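Local coordinates for protein A-adding tRNA nucleotidyltransferase (Aquifex aeolicus, PDB 4WBY) that adds the terminal adenosine to tRNAs ending in CC, using ATP and magnesium, to complete the 3' CCA end, at residues A321-P333 and E384-K396. Residues are numbered along the deposited sequence; the frame is centred on the assembly and turned at random.
Sequences AKENYEVYRLLKP and ERIEELKREIMNK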
# COMPACT_ATOMS: atom_id res chain seq x y z
N ALA A 321 -19.40 7.73 31.96
CA ALA A 321 -20.74 7.41 31.47
C ALA A 321 -21.28 6.15 32.14
O ALA A 321 -20.65 5.09 32.09
CB ALA A 321 -20.72 7.24 29.96
N LYS A 322 -22.44 6.29 32.77
CA LYS A 322 -23.01 5.21 33.58
C LYS A 322 -24.09 4.42 32.85
O LYS A 322 -24.18 3.20 33.00
CB LYS A 322 -23.57 5.79 34.88
CG LYS A 322 -24.36 7.07 34.70
CD LYS A 322 -24.86 7.65 36.02
CE LYS A 322 -23.75 8.35 36.80
NZ LYS A 322 -22.87 7.41 37.55
N GLU A 323 -24.91 5.11 32.06
CA GLU A 323 -25.97 4.45 31.30
C GLU A 323 -25.62 4.36 29.82
O GLU A 323 -24.89 5.20 29.30
CB GLU A 323 -27.30 5.19 31.49
CG GLU A 323 -27.35 6.57 30.87
CD GLU A 323 -28.71 7.23 31.03
OE1 GLU A 323 -29.36 7.00 32.07
OE2 GLU A 323 -29.12 7.98 30.12
N ASN A 324 -26.14 3.34 29.16
CA ASN A 324 -25.80 3.06 27.76
C ASN A 324 -26.13 4.21 26.81
O ASN A 324 -25.43 4.42 25.82
CB ASN A 324 -26.52 1.79 27.28
CG ASN A 324 -26.02 0.55 27.98
OD1 ASN A 324 -24.93 0.54 28.55
ND2 ASN A 324 -26.81 -0.52 27.94
N TYR A 325 -27.20 4.94 27.11
CA TYR A 325 -27.62 6.03 26.24
C TYR A 325 -26.58 7.15 26.21
O TYR A 325 -26.42 7.81 25.19
CB TYR A 325 -28.98 6.59 26.68
CG TYR A 325 -29.39 7.82 25.89
CD1 TYR A 325 -29.81 7.71 24.57
CD2 TYR A 325 -29.36 9.08 26.47
CE1 TYR A 325 -30.18 8.83 23.84
CE2 TYR A 325 -29.73 10.21 25.75
CZ TYR A 325 -30.14 10.07 24.44
OH TYR A 325 -30.51 11.19 23.72
N GLU A 326 -25.89 7.36 27.32
CA GLU A 326 -24.85 8.38 27.36
C GLU A 326 -23.67 7.96 26.49
O GLU A 326 -23.10 8.78 25.76
CB GLU A 326 -24.39 8.65 28.79
CG GLU A 326 -23.44 9.83 28.93
CD GLU A 326 -23.26 10.28 30.37
OE1 GLU A 326 -23.47 9.45 31.28
OE2 GLU A 326 -22.91 11.46 30.58
N VAL A 327 -23.32 6.69 26.56
CA VAL A 327 -22.28 6.14 25.70
C VAL A 327 -22.67 6.33 24.24
O VAL A 327 -21.87 6.78 23.41
CB VAL A 327 -22.04 4.64 25.99
CG1 VAL A 327 -21.04 4.05 25.01
CG2 VAL A 327 -21.54 4.45 27.42
N TYR A 328 -23.93 6.03 23.93
CA TYR A 328 -24.45 6.18 22.58
C TYR A 328 -24.37 7.63 22.10
O TYR A 328 -23.94 7.89 20.98
CB TYR A 328 -25.90 5.68 22.51
CG TYR A 328 -26.69 6.14 21.30
CD1 TYR A 328 -26.58 5.48 20.08
CD2 TYR A 328 -27.55 7.22 21.38
CE1 TYR A 328 -27.31 5.89 18.98
CE2 TYR A 328 -28.28 7.65 20.28
CZ TYR A 328 -28.15 6.98 19.08
OH TYR A 328 -28.88 7.40 17.99
N ARG A 329 -24.76 8.56 22.96
CA ARG A 329 -24.75 9.98 22.61
C ARG A 329 -23.33 10.49 22.35
O ARG A 329 -23.10 11.29 21.45
CB ARG A 329 -25.41 10.81 23.72
CG ARG A 329 -25.50 12.30 23.42
CD ARG A 329 -25.95 13.07 24.66
NE ARG A 329 -25.16 12.70 25.83
CZ ARG A 329 -23.97 13.19 26.12
NH1 ARG A 329 -23.41 14.10 25.33
NH2 ARG A 329 -23.33 12.79 27.21
N LEU A 330 -22.38 10.01 23.15
CA LEU A 330 -20.98 10.41 22.99
C LEU A 330 -20.33 9.82 21.74
O LEU A 330 -19.47 10.47 21.12
CB LEU A 330 -20.18 10.00 24.23
CG LEU A 330 -20.47 10.80 25.50
CD1 LEU A 330 -19.87 10.10 26.72
CD2 LEU A 330 -19.93 12.21 25.37
N LEU A 331 -20.74 8.62 21.36
CA LEU A 331 -20.10 7.91 20.25
C LEU A 331 -20.76 8.15 18.90
O LEU A 331 -20.11 8.01 17.86
CB LEU A 331 -20.06 6.41 20.52
CG LEU A 331 -19.23 6.00 21.75
CD1 LEU A 331 -19.27 4.49 21.94
CD2 LEU A 331 -17.80 6.49 21.63
N LYS A 332 -22.04 8.51 18.91
CA LYS A 332 -22.82 8.65 17.68
C LYS A 332 -22.19 9.52 16.58
O LYS A 332 -22.26 9.16 15.40
CB LYS A 332 -24.22 9.19 18.01
CG LYS A 332 -25.17 9.22 16.82
CD LYS A 332 -26.58 9.60 17.24
CE LYS A 332 -27.52 9.57 16.05
NZ LYS A 332 -28.93 9.83 16.46
N PRO A 333 -21.56 10.66 16.93
CA PRO A 333 -21.06 11.46 15.80
C PRO A 333 -19.68 11.06 15.29
O PRO A 333 -19.19 11.69 14.35
CB PRO A 333 -21.01 12.88 16.38
CG PRO A 333 -20.77 12.67 17.84
CD PRO A 333 -21.49 11.40 18.21
N GLU A 384 -36.47 14.85 19.60
CA GLU A 384 -36.26 14.75 21.04
C GLU A 384 -37.04 13.58 21.64
O GLU A 384 -36.51 12.83 22.46
CB GLU A 384 -36.68 16.05 21.73
CG GLU A 384 -35.75 17.22 21.45
CD GLU A 384 -36.33 18.55 21.93
OE1 GLU A 384 -37.50 18.57 22.35
OE2 GLU A 384 -35.60 19.56 21.88
N ARG A 385 -38.29 13.43 21.23
CA ARG A 385 -39.13 12.35 21.74
C ARG A 385 -38.64 10.99 21.26
O ARG A 385 -38.72 10.00 21.98
CB ARG A 385 -40.59 12.57 21.35
CG ARG A 385 -41.54 11.52 21.90
CD ARG A 385 -41.34 11.34 23.40
NE ARG A 385 -42.12 10.22 23.93
CZ ARG A 385 -41.96 9.71 25.15
NH1 ARG A 385 -41.04 10.21 25.96
NH2 ARG A 385 -42.71 8.69 25.54
N ILE A 386 -38.12 10.95 20.03
CA ILE A 386 -37.54 9.72 19.50
C ILE A 386 -36.30 9.33 20.30
O ILE A 386 -36.12 8.15 20.64
CB ILE A 386 -37.17 9.87 18.00
CG1 ILE A 386 -38.44 9.89 17.15
CG2 ILE A 386 -36.27 8.74 17.55
CD1 ILE A 386 -38.19 9.72 15.67
N GLU A 387 -35.48 10.31 20.64
CA GLU A 387 -34.27 10.06 21.42
C GLU A 387 -34.61 9.60 22.84
O GLU A 387 -33.87 8.82 23.43
CB GLU A 387 -33.38 11.31 21.46
CG GLU A 387 -32.74 11.65 20.12
CD GLU A 387 -31.91 10.51 19.56
OE1 GLU A 387 -30.95 10.08 20.23
OE2 GLU A 387 -32.22 10.05 18.44
N GLU A 388 -35.72 10.10 23.38
CA GLU A 388 -36.18 9.67 24.69
C GLU A 388 -36.56 8.19 24.68
O GLU A 388 -36.19 7.43 25.57
CB GLU A 388 -37.38 10.50 25.15
CG GLU A 388 -37.01 11.77 25.90
CD GLU A 388 -38.22 12.45 26.52
OE1 GLU A 388 -39.31 12.38 25.92
OE2 GLU A 388 -38.07 13.05 27.61
N LEU A 389 -37.31 7.79 23.65
CA LEU A 389 -37.76 6.42 23.51
C LEU A 389 -36.58 5.48 23.28
O LEU A 389 -36.60 4.33 23.73
CB LEU A 389 -38.76 6.30 22.35
CG LEU A 389 -40.07 7.07 22.55
CD1 LEU A 389 -40.94 6.97 21.30
CD2 LEU A 389 -40.82 6.54 23.76
N LYS A 390 -35.57 5.97 22.58
CA LYS A 390 -34.33 5.22 22.38
C LYS A 390 -33.65 4.95 23.71
O LYS A 390 -33.26 3.82 24.01
CB LYS A 390 -33.38 5.98 21.46
CG LYS A 390 -33.73 5.94 19.99
CD LYS A 390 -32.67 6.66 19.18
CE LYS A 390 -32.78 6.37 17.70
NZ LYS A 390 -31.71 7.05 16.92
N ARG A 391 -33.51 6.02 24.50
CA ARG A 391 -32.88 5.97 25.82
C ARG A 391 -33.44 4.85 26.69
O ARG A 391 -32.70 4.17 27.40
CB ARG A 391 -33.04 7.32 26.52
CG ARG A 391 -32.55 7.38 27.95
CD ARG A 391 -33.05 8.64 28.63
NE ARG A 391 -32.68 8.71 30.05
CZ ARG A 391 -31.68 9.44 30.52
NH1 ARG A 391 -30.94 10.17 29.70
NH2 ARG A 391 -31.42 9.43 31.83
N GLU A 392 -34.75 4.66 26.63
CA GLU A 392 -35.41 3.64 27.43
C GLU A 392 -34.99 2.24 27.00
O GLU A 392 -34.77 1.35 27.83
CB GLU A 392 -36.93 3.78 27.35
CG GLU A 392 -37.42 5.21 27.51
CD GLU A 392 -36.82 5.90 28.72
OE1 GLU A 392 -36.73 5.27 29.79
OE2 GLU A 392 -36.42 7.08 28.58
N ILE A 393 -34.88 2.04 25.69
CA ILE A 393 -34.53 0.74 25.13
C ILE A 393 -33.07 0.37 25.40
O ILE A 393 -32.78 -0.72 25.90
CB ILE A 393 -34.79 0.69 23.62
CG1 ILE A 393 -36.26 0.99 23.32
CG2 ILE A 393 -34.39 -0.67 23.05
CD1 ILE A 393 -36.60 0.98 21.85
N MET A 394 -32.16 1.29 25.08
CA MET A 394 -30.72 1.04 25.19
C MET A 394 -30.28 0.68 26.60
O MET A 394 -29.45 -0.20 26.80
CB MET A 394 -29.93 2.26 24.71
CG MET A 394 -30.14 2.62 23.27
SD MET A 394 -29.11 4.02 22.82
CE MET A 394 -29.70 4.34 21.15
N ASN A 395 -30.84 1.38 27.58
CA ASN A 395 -30.44 1.19 28.97
C ASN A 395 -30.89 -0.16 29.53
O ASN A 395 -30.49 -0.54 30.63
CB ASN A 395 -30.96 2.33 29.84
CG ASN A 395 -30.33 3.67 29.48
OD1 ASN A 395 -29.27 3.73 28.86
ND2 ASN A 395 -30.99 4.76 29.87
N LYS A 396 -31.72 -0.87 28.78
CA LYS A 396 -32.14 -2.22 29.16
C LYS A 396 -31.17 -3.27 28.61
O LYS A 396 -30.51 -3.98 29.37
CB LYS A 396 -33.56 -2.51 28.67
CG LYS A 396 -34.64 -1.76 29.44
CD LYS A 396 -35.99 -1.86 28.75
CE LYS A 396 -36.95 -0.79 29.24
NZ LYS A 396 -37.46 -1.06 30.61
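Met394 lays its terminal methyl over the centre of the Tyr328 ring, with CE 3.3 Å from the ring centroid, a CH-pi contact backed by the sulfur, SD, over the same ring as a Met-aromatic pair. This packs the C-terminal helix 380-394 against helix 324-331 in the all-helical region far from the nucleotidyltransferase head, probably the tail of this seahorse-shaped C-terminal part of the protein; the short helical axes approach to 9.0 Å at 125°. The thioether is extended beyond CG (chi3 -174°), which carries CE across the ring while SD also meets the edge of the Tyr325 ring. Tyr325 in turn receives Arg391 CB over one face, off centre, at 3.7 Å from its CG. At the far end of the Tyr328 ring, OH accepts hydrogen bonds from Lys390 NZ at 3.0 Å and from Lys332 NZ; Glu387 OE2 completes a salt-bridge network, weakly to Lys390 NZ and at long range to Lys332 NZ, probably easing their mutual repulsion. A leucine in place of Tyr328 would probably leave the Met394 methyl without its aromatic face and both lysines without their shared acceptor. Where helix 324-331 begins, Glu323 OE2 sits 2.9 Å from Arg391 NH1, above the guanidinium, so charge alone joins them. Asn395 OD1 accepts the Tyr325 backbone N-H in its carbonyl plane, and Asn324 ND2 donates a hydrogen bond to Met394 O at 2.9 Å, almost straight at 171°.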